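Local coordinates for protein Plm1 (Streptomyces sp. HK803, PDB 4HXY) that probably reduces the beta-keto group of the growing polyketide with NADPH, serving as the ketoreductase of the first module of phoslactomycin biosynthesis, at residues A337-A340 against C341-A344; S321-S324 against G325-A329; S220-G223 against S224-G228. One frame throughout, in Å; residues are numbered along the deposited sequence.

Interactions 1 and 2 lie beside the nicotinamide end of the NADPH pocket and contribute to it, while interaction 3 holds the other end of the same cofactor. The centres of 321-329 and 337-344 are 9 Å apart and the two touch: Ser321 OG lies 3.2 Å from Asn339 O, a probable hydrogen bond, and Asp343 OD2 packs on Ile326. The 220-228 turn touches neither; its centre is 26 Å from that of interaction 1 and 27 Å from that of interaction 2, with nearest atoms about 15 and 17 Å away. The cofactor itself spans this gap, with Ser321 and Ser322 at the nicotinamide, the Asn339 side chain about 4 Å from the cofactor, and Arg221 and Gln222 on the 2'-phosphate.

Interaction 1 (A337-A340 against C341-A344); sequences AGNA and CLDA
With CG anti to the carbonyl carbon in both Asn339 (chi1 -75°) and Leu342 (chi1 -70°), the two side chains leave the helix side by side and point the same way, one turn apart. Their closest approach is a loose one, Asn339 OD1 to Leu342 CD1 at 4.0 Å, so a methyl group flanks the amide oxygen without competing for it. The polar partner of OD1 is Lys300 NZ, and ND2 makes a weak bond back to Tyr335 O; together these probably hold the amide's rotation. Leu342 also lays its CG 3.6 Å from Gly338 O.

Cys341 folds its thiol back along the preceding turn, bringing SG within 3.3 Å of Ala337 O. That carbonyl already accepts Cys341 N at 3.0 Å, the first of four successive i to i+4 bonds; the others run from Leu342 N to Gly338 O, from Asp343 N to Asn339 O and from Ala344 N to Ala340 O.

The carboxylate of Asp343 also turns back, its CG 3.4 Å from Asn339 O. OD1 and that carbonyl oxygen, 3.4 Å apart, are both acceptors, and Ser321 OG lies within hydrogen-bonding distance of each, so its one proton can serve one of them fully or be shared; OD1 meets Ser358 OG as well. Tyr335 and Asn339 fit the Tyr-x-x-x-Asn signature of polyketide ketoreductases, in which asparagine stands where classical short-chain dehydrogenases have lysine.

Helix 333-351 packs between two other helices. Ala337, Cys341 and Leu342 rest on helix 290-310, Ala340, Cys341 and Ala344 meet helix 105-120, and Asn339 and Leu342 face strand 316-322.

Interaction 2 (S321-S324 against G325-A329); sequences SSIS and GIWGA. With NDP (NADPH dihydro-nicotinamide-adenine-dinucleotide phosphate), chain C.
Ile323 lies over one face of the Trp327 indole, four residues on. Its CB makes a CH-pi contact 4.0 Å from the centroid of the six-membered ring, displaced toward the rim, while CG2 touches CH2 at 3.6 Å and CD1 reaches CZ2. Trp327 holds CG between its backbone N and carbonyl carbon (chi1 56°), which turns the indole back over Ile323; Phe417 and Phe430 meet the same side chain edge-to-face. With an alanine at Trp327, Ile323 and these two phenylalanines would probably lose their shared aromatic partner.

Backbone bonds close a short, weakly bonded helical turn. Ile323 O receives both Trp327 N, at 3.0 Å and nearly straight (171°), and Ile326 N from well above the carbonyl plane; Gly325 N bonds to Ser322 O. This is the exit of a Rossmann-type strand, 316-322, whose end carries the family's active-site serine, a position that Ser322 probably fills.

Side-chain polar contacts come from the serines. Ser322 OG caps the turn by accepting Ser324 N at 2.9 Å, and Ser324 OG bonds to Gln332.

Cofactor contacts are made by Ser321 O, 3.0 Å from C6N of the nicotinamide, and Ser322 CB, 3.9 Å from C5N.

Interaction 3 (S220-G223 against S224-G228); sequences SRQG and SAAPG. With NDP (NADPH dihydro-nicotinamide-adenine-dinucleotide phosphate), chain C.
Gln222 reaches across the turn to Ala226 and Pro227 with one side of its chain and to the cofactor's phosphate with the other. Its CB sits 3.8 Å from Ala226 CB, and beyond CG the chain runs extended (chi2 172°), carrying the amide to the proline, which it crosses at about a right angle. There OE1 lies 3.3 Å from Pro227 CD, so the oxygen is set against the pyrrolidine ring while NE2 is directed at NADPH O1X, 2.8 Å away. The backbone N of Gln222 bonds to that same oxygen.

Gly223 makes the bend possible. Its positive phi (62°) opens a type II' turn closed by Ala225 N on Gln222 O, and a type I turn follows at once, closed by Ala226 N on Gly223 O at 3.0 Å. A beta carbon at Gly223 would clash with Ser224 N. Gly223 N points back to Ser220 OG at 2.9 Å, an ST motif, and that hydroxyl also bonds to Thr196 OG1, tying the turn to the loop after the first Rossmann strand.

Between these residues Arg221 turns to the ligand. Its NE meets O3X at 2.7 Å and NH2 takes O2X, while adenine N7A lies 3.3 Å above the centre of the guanidinium plane. Backbone N of Arg221 adds a second bond to O3X.

Five N-H groups from two adjacent residues thus grip all three terminal oxygens of the 2'-phosphate, and the arginine probably offsets part of its charge, a chemistry consistent with selection of NADPH over NADH.

Interaction 1 (A337-A340 against C341-A344)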
# COMPACT_ATOMS: atom_id res chain seq x y z
N ALA A 337 2.63 4.54 -2.25
CA ALA A 337 1.25 5.00 -2.24
C ALA A 337 0.33 3.96 -2.86
O ALA A 337 -0.72 3.61 -2.31
CB ALA A 337 1.13 6.33 -2.97
N GLY A 338 0.74 3.43 -4.01
CA GLY A 338 -0.09 2.47 -4.72
C GLY A 338 -0.29 1.20 -3.93
O GLY A 338 -1.38 0.63 -3.91
N ASN A 339 0.77 0.75 -3.27
CA ASN A 339 0.68 -0.46 -2.47
C ASN A 339 -0.21 -0.27 -1.25
O ASN A 339 -1.00 -1.15 -0.91
CB ASN A 339 2.08 -0.97 -2.13
CG ASN A 339 2.76 -1.64 -3.31
OD1 ASN A 339 2.28 -2.65 -3.80
ND2 ASN A 339 3.88 -1.08 -3.76
N ALA A 340 -0.14 0.90 -0.62
CA ALA A 340 -1.02 1.21 0.50
C ALA A 340 -2.48 1.21 0.04
O ALA A 340 -3.38 0.80 0.77
CB ALA A 340 -0.65 2.57 1.13
N CYS A 341 -2.71 1.71 -1.17
CA CYS A 341 -4.05 1.66 -1.76
C CYS A 341 -4.56 0.24 -1.90
O CYS A 341 -5.74 -0.04 -1.63
CB CYS A 341 -4.08 2.37 -3.10
SG CYS A 341 -3.93 4.18 -3.02
N LEU A 342 -3.70 -0.67 -2.35
CA LEU A 342 -4.10 -2.08 -2.52
C LEU A 342 -4.56 -2.67 -1.21
O LEU A 342 -5.58 -3.34 -1.13
CB LEU A 342 -2.96 -2.93 -3.06
CG LEU A 342 -2.52 -2.72 -4.50
CD1 LEU A 342 -1.42 -3.73 -4.85
CD2 LEU A 342 -3.73 -2.82 -5.45
N ASP A 343 -3.82 -2.40 -0.14
CA ASP A 343 -4.16 -2.98 1.15
C ASP A 343 -5.53 -2.48 1.57
O ASP A 343 -6.34 -3.24 2.10
CB ASP A 343 -3.10 -2.63 2.20
CG ASP A 343 -1.70 -3.10 1.82
OD1 ASP A 343 -1.57 -3.97 0.91
OD2 ASP A 343 -0.69 -2.62 2.42
N ALA A 344 -5.82 -1.20 1.29
CA ALA A 344 -7.12 -0.63 1.65
C ALA A 344 -8.25 -1.21 0.82
O ALA A 344 -9.33 -1.43 1.33
CB ALA A 344 -7.14 0.88 1.55

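Interaction 2 (S321-S324 against G325-A329)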
# COMPACT_ATOMS: atom_id res chain seq x y z
N SER A 321 0.92 -6.69 -3.11
CA SER A 321 1.39 -5.46 -2.56
C SER A 321 2.87 -5.59 -2.15
O SER A 321 3.54 -6.54 -2.55
CB SER A 321 0.49 -5.06 -1.38
OG SER A 321 0.82 -3.79 -0.88
N SER A 322 3.36 -4.65 -1.36
CA SER A 322 4.79 -4.56 -1.04
C SER A 322 4.99 -3.99 0.35
O SER A 322 4.18 -3.16 0.79
CB SER A 322 5.51 -3.64 -2.02
OG SER A 322 6.87 -3.44 -1.63
N ILE A 323 6.08 -4.41 1.00
CA ILE A 323 6.59 -3.73 2.22
C ILE A 323 6.73 -2.21 2.03
O ILE A 323 6.64 -1.45 2.98
CB ILE A 323 7.91 -4.34 2.69
CG1 ILE A 323 8.94 -4.40 1.55
CG2 ILE A 323 7.63 -5.73 3.28
CD1 ILE A 323 10.36 -4.72 1.99
N SER A 324 6.90 -1.77 0.79
CA SER A 324 7.01 -0.32 0.53
C SER A 324 5.80 0.43 1.03
O SER A 324 5.91 1.54 1.57
CB SER A 324 7.20 -0.06 -0.97
OG SER A 324 7.43 1.31 -1.19
N GLY A 325 4.62 -0.17 0.88
CA GLY A 325 3.39 0.47 1.33
C GLY A 325 3.12 0.25 2.80
O GLY A 325 2.11 0.75 3.33
N ILE A 326 3.97 -0.53 3.48
CA ILE A 326 3.80 -0.83 4.88
C ILE A 326 4.66 0.12 5.72
O ILE A 326 4.18 0.73 6.69
CB ILE A 326 4.17 -2.30 5.22
CG1 ILE A 326 3.29 -3.29 4.45
CG2 ILE A 326 4.08 -2.54 6.76
CD1 ILE A 326 1.81 -3.20 4.84
N TRP A 327 5.94 0.20 5.37
CA TRP A 327 6.86 1.06 6.10
C TRP A 327 7.61 2.11 5.30
O TRP A 327 8.16 3.04 5.91
CB TRP A 327 7.82 0.23 6.93
CG TRP A 327 8.65 -0.81 6.23
CD1 TRP A 327 9.66 -0.62 5.34
CD2 TRP A 327 8.60 -2.23 6.48
NE1 TRP A 327 10.20 -1.82 4.97
CE2 TRP A 327 9.59 -2.83 5.67
CE3 TRP A 327 7.80 -3.04 7.29
CZ2 TRP A 327 9.82 -4.20 5.69
CZ3 TRP A 327 8.03 -4.41 7.29
CH2 TRP A 327 9.03 -4.97 6.49
N GLY A 328 7.62 2.00 3.98
CA GLY A 328 8.23 3.00 3.10
C GLY A 328 9.68 2.73 2.77
O GLY A 328 10.39 2.01 3.48
N ALA A 329 10.14 3.37 1.69
CA ALA A 329 11.55 3.37 1.30
C ALA A 329 11.79 4.67 0.53
O ALA A 329 10.94 5.13 -0.18
CB ALA A 329 11.93 2.14 0.41
PA NDP C . 7.55 -7.30 -13.43
O1A NDP C . 8.34 -8.48 -13.89
O2A NDP C . 7.91 -5.94 -13.95
O5B NDP C . 6.00 -7.56 -13.73
C5B NDP C . 5.10 -6.48 -13.79
C4B NDP C . 4.06 -6.80 -14.83
O4B NDP C . 3.10 -5.77 -14.89
C3B NDP C . 4.63 -6.91 -16.22
O3B NDP C . 4.13 -8.13 -16.80
C2B NDP C . 4.09 -5.71 -16.97
O2B NDP C . 3.99 -6.13 -18.31
C1B NDP C . 2.76 -5.52 -16.24
N9A NDP C . 2.12 -4.22 -16.38
C8A NDP C . 2.62 -2.97 -16.06
N7A NDP C . 1.70 -2.04 -16.38
C5A NDP C . 0.59 -2.67 -16.89
C6A NDP C . -0.63 -2.24 -17.35
N6A NDP C . -1.01 -0.96 -17.40
N1A NDP C . -1.53 -3.18 -17.82
C2A NDP C . -1.22 -4.54 -17.78
N3A NDP C . -0.01 -4.98 -17.32
C4A NDP C . 0.87 -4.05 -16.88
O3 NDP C . 7.58 -7.18 -11.82
PN NDP C . 7.47 -8.34 -10.74
O1N NDP C . 8.68 -8.25 -9.90
O2N NDP C . 7.09 -9.65 -11.31
O5D NDP C . 6.33 -7.79 -9.76
C5D NDP C . 4.97 -7.99 -10.03
C4D NDP C . 4.17 -7.40 -8.88
O4D NDP C . 4.68 -7.83 -7.63
C3D NDP C . 4.24 -5.89 -8.86
O3D NDP C . 2.96 -5.37 -8.69
C2D NDP C . 5.10 -5.55 -7.66
O2D NDP C . 4.78 -4.30 -7.08
C1D NDP C . 4.85 -6.74 -6.75
N1N NDP C . 6.00 -7.01 -5.87
C2N NDP C . 7.16 -7.52 -6.38
C3N NDP C . 8.32 -7.64 -5.60
C7N NDP C . 9.55 -8.26 -6.13
O7N NDP C . 10.54 -8.51 -5.20
N7N NDP C . 9.78 -8.55 -7.40
C4N NDP C . 8.18 -7.50 -4.11
C5N NDP C . 6.86 -6.95 -3.66
C6N NDP C . 5.83 -6.75 -4.55
P2B NDP C . 3.79 -5.11 -19.53
O1X NDP C . 3.92 -5.98 -20.76
O2X NDP C . 4.85 -4.01 -19.51
O3X NDP C . 2.47 -4.46 -19.44

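Interaction 3 (S220-G223 against S224-G228)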
# COMPACT_ATOMS: atom_id res chain seq x y z
N SER A 220 -1.13 -8.60 -19.77
CA SER A 220 -0.07 -7.58 -19.68
C SER A 220 -0.20 -6.75 -20.94
O SER A 220 -0.92 -7.14 -21.85
CB SER A 220 1.30 -8.19 -19.54
OG SER A 220 1.71 -8.88 -20.72
N ARG A 221 0.44 -5.58 -21.00
CA ARG A 221 0.35 -4.78 -22.22
C ARG A 221 1.01 -5.49 -23.40
O ARG A 221 0.57 -5.35 -24.54
CB ARG A 221 0.95 -3.41 -22.02
CG ARG A 221 0.16 -2.55 -21.07
CD ARG A 221 0.96 -1.39 -20.51
NE ARG A 221 2.18 -1.80 -19.85
CZ ARG A 221 3.04 -0.94 -19.31
NH1 ARG A 221 2.78 0.37 -19.33
NH2 ARG A 221 4.16 -1.37 -18.76
N GLN A 222 2.06 -6.24 -23.13
CA GLN A 222 2.78 -6.95 -24.19
C GLN A 222 2.10 -8.24 -24.59
O GLN A 222 2.19 -8.65 -25.75
CB GLN A 222 4.21 -7.23 -23.79
CG GLN A 222 5.09 -5.99 -23.81
CD GLN A 222 6.43 -6.26 -23.23
OE1 GLN A 222 7.40 -6.53 -23.94
NE2 GLN A 222 6.50 -6.24 -21.89
N GLY A 223 1.44 -8.90 -23.65
CA GLY A 223 0.72 -10.13 -23.97
C GLY A 223 1.68 -11.18 -24.48
O GLY A 223 2.76 -11.40 -23.93
N SER A 224 1.31 -11.82 -25.59
CA SER A 224 2.14 -12.88 -26.13
C SER A 224 3.43 -12.37 -26.76
O SER A 224 4.31 -13.17 -27.07
CB SER A 224 1.35 -13.69 -27.16
OG SER A 224 0.91 -12.86 -28.20
N ALA A 225 3.53 -11.06 -26.97
CA ALA A 225 4.80 -10.44 -27.40
C ALA A 225 5.80 -10.19 -26.26
O ALA A 225 6.93 -9.82 -26.51
CB ALA A 225 4.52 -9.16 -28.18
N ALA A 226 5.40 -10.40 -25.00
CA ALA A 226 6.35 -10.27 -23.88
C ALA A 226 7.55 -11.23 -23.97
O ALA A 226 7.38 -12.41 -24.31
CB ALA A 226 5.65 -10.47 -22.53
N PRO A 227 8.75 -10.73 -23.65
CA PRO A 227 9.91 -11.61 -23.56
C PRO A 227 9.63 -12.79 -22.65
O PRO A 227 9.11 -12.61 -21.53
CB PRO A 227 10.99 -10.72 -22.95
CG PRO A 227 10.63 -9.36 -23.38
CD PRO A 227 9.13 -9.32 -23.47
N GLY A 228 9.92 -13.99 -23.15
CA GLY A 228 9.75 -15.21 -22.37
C GLY A 228 8.35 -15.82 -22.44
O GLY A 228 8.18 -16.96 -22.02
PA NDP C . 7.55 -7.30 -13.43
O1A NDP C . 8.34 -8.48 -13.89
O2A NDP C . 7.91 -5.94 -13.95
O5B NDP C . 6.00 -7.56 -13.73
C5B NDP C . 5.10 -6.48 -13.79
C4B NDP C . 4.06 -6.80 -14.83
O4B NDP C . 3.10 -5.77 -14.89
C3B NDP C . 4.63 -6.91 -16.22
O3B NDP C . 4.13 -8.13 -16.80
C2B NDP C . 4.09 -5.71 -16.97
O2B NDP C . 3.99 -6.13 -18.31
C1B NDP C . 2.76 -5.52 -16.24
N9A NDP C . 2.12 -4.22 -16.38
C8A NDP C . 2.62 -2.97 -16.06
N7A NDP C . 1.70 -2.04 -16.38
C5A NDP C . 0.59 -2.67 -16.89
C6A NDP C . -0.63 -2.24 -17.35
N6A NDP C . -1.01 -0.96 -17.40
N1A NDP C . -1.53 -3.18 -17.82
C2A NDP C . -1.22 -4.54 -17.78
N3A NDP C . -0.01 -4.98 -17.32
C4A NDP C . 0.87 -4.05 -16.88
O3 NDP C . 7.58 -7.18 -11.82
PN NDP C . 7.47 -8.34 -10.74
O1N NDP C . 8.68 -8.25 -9.90
O2N NDP C . 7.09 -9.65 -11.31
O5D NDP C . 6.33 -7.79 -9.76
C5D NDP C . 4.97 -7.99 -10.03
C4D NDP C . 4.17 -7.40 -8.88
O4D NDP C . 4.68 -7.83 -7.63
C3D NDP C . 4.24 -5.89 -8.86
O3D NDP C . 2.96 -5.37 -8.69
C2D NDP C . 5.10 -5.55 -7.66
O2D NDP C . 4.78 -4.30 -7.08
C1D NDP C . 4.85 -6.74 -6.75
N1N NDP C . 6.00 -7.01 -5.87
C2N NDP C . 7.16 -7.52 -6.38
C3N NDP C . 8.32 -7.64 -5.60
C7N NDP C . 9.55 -8.26 -6.13
O7N NDP C . 10.54 -8.51 -5.20
N7N NDP C . 9.78 -8.55 -7.40
C4N NDP C . 8.18 -7.50 -4.11
C5N NDP C . 6.86 -6.95 -3.66
C6N NDP C . 5.83 -6.75 -4.55
P2B NDP C . 3.79 -5.11 -19.53
O1X NDP C . 3.92 -5.98 -20.76
O2X NDP C . 4.85 -4.01 -19.51
O3X NDP C . 2.47 -4.46 -19.44